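Local coordinates for protein cellulase (Soil metagenome, PDB 5I2U) that probably hydrolyses the beta-1,4-glycosidic bonds of cellulose, as a salt-tolerant glycoside hydrolase of family 5 built on a TIM barrel, at residues A[173-184]-A[209-217]; A[289-297]-A[309-318]. One frame throughout, in Å; residues are numbered along the deposited sequence. Where two conformers were deposited one is given.

Interaction 1. Residues A[173-184]-A[209-217]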
loop_
_atom_site.group_PDB
_atom_site.type_symbol
_atom_site.label_atom_id
_atom_site.label_comp_id
_atom_site.label_asym_id
_atom_site.label_seq_id
_atom_site.Cartn_x
_atom_site.Cartn_y
_atom_site.Cartn_z
ATOM N N LYS A 173 13.279 0.371 12.940
ATOM C CA LYS A 173 14.041 1.522 12.423
ATOM C C LYS A 173 15.394 1.101 11.853
ATOM O O LYS A 173 15.825 1.647 10.848
ATOM C CB LYS A 173 14.254 2.568 13.525
ATOM C CG LYS A 173 14.823 3.910 13.070
ATOM C CD LYS A 173 15.296 4.717 14.270
ATOM C CE LYS A 173 15.767 6.106 13.886
ATOM N NZ LYS A 173 16.820 6.599 14.817
ATOM N N THR A 174 16.067 0.159 12.515
ATOM C CA THR A 174 17.371 -0.338 12.063
ATOM C C THR A 174 17.223 -1.058 10.735
ATOM O O THR A 174 17.935 -0.755 9.786
ATOM C CB THR A 174 17.999 -1.288 13.100
ATOM O OG1 THR A 174 18.010 -0.656 14.393
ATOM C CG2 THR A 174 19.436 -1.670 12.704
ATOM N N TYR A 175 16.285 -2.000 10.680
ATOM C CA TYR A 175 15.904 -2.676 9.439
ATOM C C TYR A 175 15.650 -1.675 8.324
ATOM O O TYR A 175 16.127 -1.837 7.194
ATOM C CB TYR A 175 14.642 -3.511 9.696
ATOM C CG TYR A 175 13.913 -4.104 8.492
ATOM C CD1 TYR A 175 13.131 -3.303 7.644
ATOM C CD2 TYR A 175 13.952 -5.469 8.239
ATOM C CE1 TYR A 175 12.439 -3.840 6.568
ATOM C CE2 TYR A 175 13.258 -6.020 7.159
ATOM C CZ TYR A 175 12.497 -5.203 6.329
ATOM O OH TYR A 175 11.805 -5.739 5.258
ATOM N N SER A 176 14.899 -0.634 8.667
ATOM C CA SER A 176 14.481 0.378 7.706
ATOM C C SER A 176 15.640 1.237 7.210
ATOM O O SER A 176 15.769 1.453 6.005
ATOM C CB SER A 176 13.380 1.251 8.308
ATOM O OG SER A 176 12.228 0.463 8.497
ATOM N N GLU A 177 16.464 1.727 8.140
ATOM C CA GLU A 177 17.718 2.447 7.795
ATOM C C GLU A 177 18.571 1.617 6.830
ATOM O O GLU A 177 19.011 2.115 5.795
ATOM C CB GLU A 177 18.538 2.788 9.054
ATOM C CG GLU A 177 17.971 3.941 9.881
ATOM C CD GLU A 177 18.494 4.015 11.320
ATOM O OE1 GLU A 177 19.070 3.027 11.845
ATOM O OE2 GLU A 177 18.313 5.085 11.943
ATOM N N GLU A 178 18.751 0.339 7.154
ATOM C CA GLU A 178 19.585 -0.547 6.346
ATOM C C GLU A 178 19.030 -0.854 4.949
ATOM O O GLU A 178 19.781 -0.859 3.983
ATOM C CB GLU A 178 19.879 -1.837 7.107
ATOM C CG GLU A 178 20.870 -1.633 8.244
ATOM C CD GLU A 178 21.183 -2.905 9.013
ATOM O OE1 GLU A 178 20.937 -4.009 8.495
ATOM O OE2 GLU A 178 21.689 -2.786 10.150
ATOM N N VAL A 179 17.719 -1.072 4.848
ATOM C CA VAL A 179 17.066 -1.310 3.552
ATOM C C VAL A 179 16.991 -0.028 2.735
ATOM O O VAL A 179 17.242 -0.046 1.521
ATOM C CB VAL A 179 15.656 -1.931 3.735
ATOM C CG1 VAL A 179 14.914 -2.024 2.409
ATOM C CG2 VAL A 179 15.768 -3.317 4.366
ATOM N N ILE A 180 16.628 1.076 3.391
ATOM C CA ILE A 180 16.628 2.400 2.737
ATOM C C ILE A 180 18.010 2.711 2.160
ATOM O O ILE A 180 18.120 3.192 1.023
ATOM C CB ILE A 180 16.192 3.537 3.706
ATOM C CG1 ILE A 180 14.681 3.454 3.983
ATOM C CG2 ILE A 180 16.525 4.931 3.152
ATOM C CD1 ILE A 180 14.255 4.186 5.242
ATOM N N ALA A 181 19.054 2.447 2.949
ATOM C CA ALA A 181 20.447 2.658 2.506
ATOM C C ALA A 181 20.736 1.930 1.208
ATOM O O ALA A 181 21.283 2.522 0.289
ATOM C CB ALA A 181 21.438 2.227 3.581
ATOM N N VAL A 182 20.307 0.673 1.112
ATOM C CA VAL A 182 20.489 -0.097 -0.119
ATOM C C VAL A 182 19.691 0.483 -1.281
ATOM O O VAL A 182 20.206 0.553 -2.393
ATOM C CB VAL A 182 20.107 -1.582 0.057
ATOM C CG1 VAL A 182 20.157 -2.319 -1.275
ATOM C CG2 VAL A 182 21.042 -2.263 1.054
ATOM N N ILE A 183 18.430 0.855 -1.036
ATOM C CA ILE A 183 17.552 1.365 -2.100
ATOM C C ILE A 183 18.098 2.677 -2.629
ATOM O O ILE A 183 18.252 2.830 -3.841
ATOM C CB ILE A 183 16.077 1.571 -1.639
ATOM C CG1 ILE A 183 15.407 0.220 -1.357
ATOM C CG2 ILE A 183 15.273 2.305 -2.708
ATOM C CD1 ILE A 183 14.073 0.312 -0.640
ATOM N N ARG A 184 18.373 3.605 -1.716
ATOM C CA ARG A 184 18.837 4.938 -2.096
ATOM C C ARG A 184 20.127 4.962 -2.911
ATOM O O ARG A 184 20.318 5.872 -3.710
ATOM C CB ARG A 184 18.991 5.858 -0.871
ATOM C CG ARG A 184 17.669 6.433 -0.377
ATOM C CD ARG A 184 17.168 7.586 -1.260
ATOM N NE ARG A 184 15.812 8.005 -0.882
ATOM C CZ ARG A 184 14.662 7.650 -1.477
ATOM N NH1 ARG A 184 14.623 6.853 -2.551
ATOM N NH2 ARG A 184 13.518 8.104 -0.977
ATOM N N ASP A 209 11.243 9.024 17.700
ATOM C CA ASP A 209 12.531 8.546 17.189
ATOM C C ASP A 209 12.491 8.305 15.648
ATOM O O ASP A 209 12.614 7.164 15.183
ATOM C CB ASP A 209 12.886 7.258 17.957
ATOM C CG ASP A 209 14.262 6.689 17.608
ATOM O OD1 ASP A 209 15.178 7.444 17.207
ATOM O OD2 ASP A 209 14.429 5.466 17.778
ATOM N N PRO A 210 12.341 9.369 14.848
ATOM C CA PRO A 210 12.248 9.178 13.393
ATOM C C PRO A 210 13.577 8.886 12.723
ATOM O O PRO A 210 14.632 9.154 13.293
ATOM C CB PRO A 210 11.702 10.524 12.899
ATOM C CG PRO A 210 12.206 11.504 13.895
ATOM C CD PRO A 210 12.138 10.779 15.223
ATOM N N ILE A 211 13.510 8.385 11.493
ATOM C CA ILE A 211 14.697 8.186 10.663
ATOM C C ILE A 211 15.157 9.554 10.141
ATOM O O ILE A 211 14.365 10.312 9.589
ATOM C CB ILE A 211 14.420 7.244 9.470
ATOM C CG1 ILE A 211 13.908 5.883 9.966
ATOM C CG2 ILE A 211 15.677 7.026 8.634
ATOM C CD1 ILE A 211 13.291 5.019 8.887
ATOM N N ARG A 212 16.446 9.846 10.293
ATOM C CA ARG A 212 17.002 11.159 9.973
ATOM C C ARG A 212 17.883 11.092 8.740
ATOM O O ARG A 212 18.302 10.005 8.314
ATOM C CB ARG A 212 17.803 11.670 11.166
ATOM C CG ARG A 212 16.937 11.935 12.388
ATOM C CD ARG A 212 17.748 12.081 13.664
ATOM N NE ARG A 212 16.899 12.539 14.768
ATOM C CZ ARG A 212 16.071 11.775 15.486
ATOM N NH1 ARG A 212 15.944 10.461 15.253
ATOM N NH2 ARG A 212 15.355 12.331 16.461
ATOM N N ASP A 213 18.147 12.269 8.169
ATOM C CA ASP A 213 18.998 12.430 6.977
ATOM C C ASP A 213 18.542 11.549 5.807
ATOM O O ASP A 213 19.349 10.910 5.132
ATOM C CB ASP A 213 20.465 12.153 7.333
ATOM C CG ASP A 213 20.944 12.987 8.501
ATOM O OD1 ASP A 213 21.059 14.217 8.336
ATOM O OD2 ASP A 213 21.200 12.413 9.584
ATOM N N VAL A 214 17.233 11.494 5.601
ATOM C CA VAL A 214 16.645 10.696 4.525
ATOM C C VAL A 214 15.531 11.516 3.875
ATOM O O VAL A 214 14.805 12.231 4.562
ATOM C CB VAL A 214 16.174 9.290 5.023
ATOM C CG1 VAL A 214 17.353 8.506 5.591
ATOM C CG2 VAL A 214 15.098 9.362 6.104
ATOM N N SER A 215 15.454 11.485 2.550
ATOM C CA SER A 215 14.406 12.216 1.836
ATOM C C SER A 215 13.424 11.260 1.152
ATOM O O SER A 215 13.733 10.091 0.926
ATOM C CB SER A 215 15.025 13.183 0.825
ATOM O OG SER A 215 15.695 12.486 -0.205
ATOM N N ASN A 216 12.240 11.780 0.848
ATOM C CA ASN A 216 11.192 11.049 0.136
ATOM C C ASN A 216 10.836 9.701 0.758
ATOM O O ASN A 216 10.728 8.686 0.067
ATOM C CB ASN A 216 11.557 10.902 -1.350
ATOM C CG ASN A 216 11.425 12.194 -2.107
ATOM O OD1 ASN A 216 10.991 13.212 -1.568
ATOM N ND2 ASN A 216 11.819 12.170 -3.368
ATOM N N ILE A 217 10.687 9.702 2.076
ATOM C CA ILE A 217 10.081 8.580 2.762
ATOM C C ILE A 217 8.802 9.027 3.464
ATOM O O ILE A 217 8.646 10.209 3.797
ATOM C CB ILE A 217 11.045 7.862 3.734
ATOM C CG1 ILE A 217 11.257 8.641 5.034
ATOM C CG2 ILE A 217 12.374 7.581 3.045
ATOM C CD1 ILE A 217 11.710 7.748 6.171
#
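Lys173, Ile211 and Arg184 carry most of this contact, in which an outer helix of the TIM barrel (169-186) is bordered by the loop that leads from helix 203-208 into strand 217-224. Lys173 reaches out from the helix, across the loop, with CG anti to the backbone N (chi1 -170°), and runs past the Ile211 side chain in the opposite sense, CG 3.8 Å from Ile211 CG1. Its NZ then forms a salt bridge with Asp209 OD1 at 3.0 Å, approaching from above the carboxylate plane. Glu177 OE2 is a second anionic partner for this ammonium, and Arg212 joins through a long ion pair of NH1 with Asp209 OD1, which offsets the like charge of NH1 lying 4.0 Å from the Lys173 NZ. With an alanine here, the Asp209 carboxylate would probably lose its salt-bridge mate, keeping the long pair with Arg212, and one side of Ile211 would be uncovered.

Further along, the Ile211 side chain reaches the helix beside Lys173, its CD1 lying 3.8 Å from Ser176 CB and meeting Ile180 CD1 tip to tip at 3.9 Å, while its CG2 faces the CG of Glu177. At the far end, Arg184 bends at chi2 (-77°) and turns its guanidinium edge toward the loop backbone. NH1 of the same group bonds to the carbonyls of Asp187 and Asn190, two residues of the magnesium site. The main bond across the contact is nearly in the guanidinium plane: Arg184 NH2 donates to Ser215 O at 2.8 Å, with an N-H...O angle of 163°.

Interaction 2. Residues A[289-297]-A[309-318]; sequences KNETCSMLL and DLLKPWGKLT
Met295 and Trp314 meet obliquely where the loop 289-297 lies against the start of helix 313-325. The methionine chain is extended beyond CG, which places its SD 5.0 Å from the centroid of the indole five-membered ring, 30° off the ring normal; this is a Met-aromatic contact. The terminal CE continues to Thr318, crossing that side chain at about a right angle and stopping 3.4 Å from Thr318 OG1. That hydroxyl lies over the centre of one indole face and donates to Trp314 O, a bond that fixes its rotation. Cys293 O approaches the indole differently, at the edge and in plane, 3.1 Å from Trp314 CD1. The indole NE1 bonds to Trp284 O of the last barrel strand, and Trp267 packs edge-to-face on the ring.

Lys312 curls back over the loop instead of extending, bent at chi2, chi3 and chi4. This brings NZ to two backbone carbonyls, Glu291 O at 2.9 Å and Ser294 O at 3.2 Å, the two ends of a type I turn. Ser294 N and Lys312 NZ reach Glu291 O from opposite faces of its carbonyl plane, so the ammonium adds a second grip to the turn's own bond. The aliphatic part of Lys312 is crossed by Leu297, whose CD2 is 3.7 Å from Lys312 CD.

Two backbone bonds fasten the segments: Lys312 N to Met295 O, 2.8 Å, and Leu297 N to Leu310 O, at an N-H...O angle of 169°. They flank a single beta bridge between Leu296 and Leu311, leading into the N-cap at Lys312: the join between the loop after the eighth strand and the closing helix of a TIM barrel.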
loop_
_atom_site.group_PDB
_atom_site.type_symbol
_atom_site.label_atom_id
_atom_site.label_comp_id
_atom_site.label_asym_id
_atom_site.label_seq_id
_atom_site.Cartn_x
_atom_site.Cartn_y
_atom_site.Cartn_z
ATOM N N LYS A 289 -11.783 -14.608 -1.304
ATOM C CA LYS A 289 -11.999 -15.496 -0.174
ATOM C C LYS A 289 -13.385 -15.179 0.404
ATOM O O LYS A 289 -13.897 -14.084 0.191
ATOM C CB LYS A 289 -10.882 -15.264 0.841
ATOM C CG LYS A 289 -10.918 -16.096 2.117
ATOM C CD LYS A 289 -9.590 -15.911 2.841
ATOM C CE LYS A 289 -9.589 -16.460 4.260
ATOM N NZ LYS A 289 -8.290 -16.182 4.934
ATOM N N ASN A 290 -13.995 -16.128 1.112
ATOM C CA ASN A 290 -15.238 -15.855 1.853
ATOM C C ASN A 290 -14.979 -15.066 3.131
ATOM O O ASN A 290 -15.170 -15.569 4.252
ATOM C CB ASN A 290 -16.011 -17.135 2.194
ATOM C CG ASN A 290 -17.360 -16.839 2.827
ATOM O OD1 ASN A 290 -17.976 -15.816 2.544
ATOM N ND2 ASN A 290 -17.811 -17.724 3.702
ATOM N N GLU A 291 -14.571 -13.818 2.945
ATOM C CA GLU A 291 -14.291 -12.885 4.041
ATOM C C GLU A 291 -14.800 -11.506 3.612
ATOM O O GLU A 291 -14.814 -11.176 2.413
ATOM C CB GLU A 291 -12.782 -12.837 4.353
ATOM C CG GLU A 291 -11.946 -12.283 3.198
ATOM C CD GLU A 291 -10.443 -12.386 3.367
ATOM O OE1 GLU A 291 -9.954 -12.612 4.493
ATOM O OE2 GLU A 291 -9.756 -12.242 2.330
ATOM N N THR A 292 -15.214 -10.713 4.592
ATOM C CA THR A 292 -15.732 -9.360 4.359
ATOM C C THR A 292 -14.767 -8.466 3.568
ATOM O O THR A 292 -15.200 -7.755 2.662
ATOM C CB THR A 292 -16.089 -8.684 5.703
ATOM O OG1 THR A 292 -16.960 -9.542 6.444
ATOM C CG2 THR A 292 -16.775 -7.338 5.481
ATOM N N CYS A 293 -13.471 -8.524 3.884
ATOM C CA CYS A 293 -12.462 -7.695 3.192
ATOM C C CYS A 293 -12.117 -8.117 1.738
ATOM O O CYS A 293 -11.427 -7.365 1.050
ATOM C CB CYS A 293 -11.160 -7.605 4.004
ATOM S SG CYS A 293 -10.020 -9.006 3.790
ATOM N N SER A 294 -12.586 -9.281 1.272
ATOM C CA SER A 294 -12.297 -9.745 -0.111
ATOM C C SER A 294 -13.348 -9.121 -0.993
ATOM O O SER A 294 -14.539 -9.395 -0.823
ATOM C CB SER A 294 -12.350 -11.277 -0.228
ATOM O OG SER A 294 -11.065 -11.860 -0.062
ATOM N N MET A 295 -12.931 -8.274 -1.925
ATOM C CA MET A 295 -13.885 -7.416 -2.674
ATOM C C MET A 295 -14.716 -8.116 -3.760
ATOM O O MET A 295 -15.718 -7.548 -4.208
ATOM C CB MET A 295 -13.134 -6.253 -3.316
ATOM C CG MET A 295 -12.528 -5.287 -2.312
ATOM S SD MET A 295 -11.379 -4.113 -3.064
ATOM C CE MET A 295 -10.672 -3.403 -1.575
ATOM N N LEU A 296 -14.293 -9.306 -4.204
ATOM C CA LEU A 296 -14.899 -9.978 -5.370
ATOM C C LEU A 296 -15.458 -11.359 -5.041
ATOM O O LEU A 296 -14.972 -12.034 -4.153
ATOM C CB LEU A 296 -13.852 -10.146 -6.472
ATOM C CG LEU A 296 -13.165 -8.875 -6.983
ATOM C CD1 LEU A 296 -11.966 -9.240 -7.854
ATOM C CD2 LEU A 296 -14.147 -7.995 -7.740
ATOM N N LEU A 297 -16.476 -11.776 -5.785
ATOM C CA LEU A 297 -16.945 -13.168 -5.738
ATOM C C LEU A 297 -15.988 -14.074 -6.527
ATOM O O LEU A 297 -15.381 -13.622 -7.491
ATOM C CB LEU A 297 -18.341 -13.302 -6.340
ATOM C CG LEU A 297 -19.482 -12.598 -5.625
ATOM C CD1 LEU A 297 -20.789 -12.945 -6.320
ATOM C CD2 LEU A 297 -19.556 -12.976 -4.150
ATOM N N ASP A 309 -22.888 -7.384 -9.848
ATOM C CA ASP A 309 -23.205 -8.637 -9.126
ATOM C C ASP A 309 -21.963 -9.412 -8.639
ATOM O O ASP A 309 -22.062 -10.232 -7.734
ATOM C CB ASP A 309 -24.099 -9.565 -9.981
ATOM C CG ASP A 309 -23.523 -9.834 -11.370
ATOM O OD1 ASP A 309 -23.319 -8.877 -12.132
ATOM O OD2 ASP A 309 -23.287 -11.001 -11.712
ATOM N N LEU A 310 -20.820 -9.168 -9.269
ATOM C CA LEU A 310 -19.557 -9.817 -8.924
ATOM C C LEU A 310 -18.792 -9.094 -7.838
ATOM O O LEU A 310 -17.832 -9.642 -7.286
ATOM C CB LEU A 310 -18.683 -9.956 -10.173
ATOM C CG LEU A 310 -19.217 -10.981 -11.174
ATOM C CD1 LEU A 310 -18.576 -10.796 -12.543
ATOM C CD2 LEU A 310 -18.967 -12.397 -10.666
ATOM N N LEU A 311 -19.207 -7.874 -7.545
ATOM C CA LEU A 311 -18.619 -7.096 -6.477
ATOM C C LEU A 311 -19.285 -7.462 -5.176
ATOM O O LEU A 311 -20.501 -7.499 -5.093
ATOM C CB LEU A 311 -18.822 -5.605 -6.730
ATOM C CG LEU A 311 -18.146 -5.041 -7.970
ATOM C CD1 LEU A 311 -18.557 -3.584 -8.176
ATOM C CD2 LEU A 311 -16.636 -5.177 -7.874
ATOM N N LYS A 312 -18.481 -7.759 -4.175
ATOM C CA LYS A 312 -18.974 -7.923 -2.826
ATOM C C LYS A 312 -19.377 -6.533 -2.294
ATOM O O LYS A 312 -18.941 -5.516 -2.838
ATOM C CB LYS A 312 -17.896 -8.546 -1.939
ATOM C CG LYS A 312 -17.608 -10.014 -2.227
ATOM C CD LYS A 312 -18.413 -10.952 -1.331
ATOM C CE LYS A 312 -17.869 -11.019 0.087
ATOM N NZ LYS A 312 -16.562 -11.742 0.144
ATOM N N PRO A 313 -20.194 -6.487 -1.227
ATOM C CA PRO A 313 -20.536 -5.208 -0.589
ATOM C C PRO A 313 -19.331 -4.276 -0.347
ATOM O O PRO A 313 -19.380 -3.101 -0.716
ATOM C CB PRO A 313 -21.154 -5.637 0.736
ATOM C CG PRO A 313 -21.704 -7.000 0.487
ATOM C CD PRO A 313 -20.852 -7.631 -0.569
ATOM N N TRP A 314 -18.252 -4.816 0.220
ATOM C CA TRP A 314 -16.992 -4.068 0.396
ATOM C C TRP A 314 -16.344 -3.661 -0.935
ATOM O O TRP A 314 -15.721 -2.603 -1.026
ATOM C CB TRP A 314 -16.029 -4.866 1.289
ATOM C CG TRP A 314 -14.633 -4.342 1.394
ATOM C CD1 TRP A 314 -13.511 -5.053 1.196
ATOM C CD2 TRP A 314 -14.211 -3.000 1.693
ATOM N NE1 TRP A 314 -12.402 -4.271 1.365
ATOM C CE2 TRP A 314 -12.803 -3.000 1.676
ATOM C CE3 TRP A 314 -14.886 -1.803 1.990
ATOM C CZ2 TRP A 314 -12.047 -1.852 1.920
ATOM C CZ3 TRP A 314 -14.136 -0.659 2.255
ATOM C CH2 TRP A 314 -12.730 -0.695 2.211
ATOM N N GLY A 315 -16.502 -4.496 -1.962
ATOM C CA GLY A 315 -16.068 -4.171 -3.323
ATOM C C GLY A 315 -16.784 -2.955 -3.881
ATOM O O GLY A 315 -16.143 -2.030 -4.384
ATOM N N LYS A 316 -18.108 -2.956 -3.778
ATOM C CA LYS A 316 -18.910 -1.824 -4.221
ATOM C C LYS A 316 -18.554 -0.532 -3.478
ATOM O O LYS A 316 -18.421 0.535 -4.096
ATOM C CB LYS A 316 -20.407 -2.126 -4.056
ATOM C CG LYS A 316 -20.959 -3.172 -5.014
ATOM C CD LYS A 316 -22.465 -3.331 -4.826
ATOM C CE LYS A 316 -23.100 -4.254 -5.857
ATOM N NZ LYS A 316 -22.873 -5.692 -5.518
ATOM N N LEU A 317 -18.444 -0.635 -2.158
ATOM C CA LEU A 317 -18.100 0.499 -1.317
ATOM C C LEU A 317 -16.701 1.054 -1.637
ATOM O O LEU A 317 -16.503 2.279 -1.666
ATOM C CB LEU A 317 -18.184 0.089 0.154
ATOM C CG LEU A 317 -17.898 1.155 1.208
ATOM C CD1 LEU A 317 -18.805 2.358 1.008
ATOM C CD2 LEU A 317 -18.083 0.572 2.601
ATOM N N THR A 318 -15.747 0.155 -1.887
ATOM C CA THR A 318 -14.390 0.545 -2.302
ATOM C C THR A 318 -14.390 1.220 -3.682
ATOM O O THR A 318 -13.774 2.270 -3.869
ATOM C CB THR A 318 -13.419 -0.677 -2.332
ATOM O OG1 THR A 318 -13.293 -1.238 -1.017
ATOM C CG2 THR A 318 -12.040 -0.274 -2.821
#

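Overall arrangement
Interactions 1 and 2 lie on opposite sides of the chain's centre, with their own centres 36 Å apart and their nearest atoms about 22 Å apart, so neither touches the other. They come in series: residues 173-184 and 209-217 pair before residues 289-297 and 309-318 begin. Both belong to the same eight-stranded parallel barrel. Interaction 1 sets helix 169-186, between the fourth and fifth strands, against the approach to the sixth, 217-224; interaction 2 joins the loop after the eighth, 281-286, to helix 313-325. Each therefore ties an outer helix to a connecting loop, at separate points of the barrel's circumference, in a single-chain enzyme.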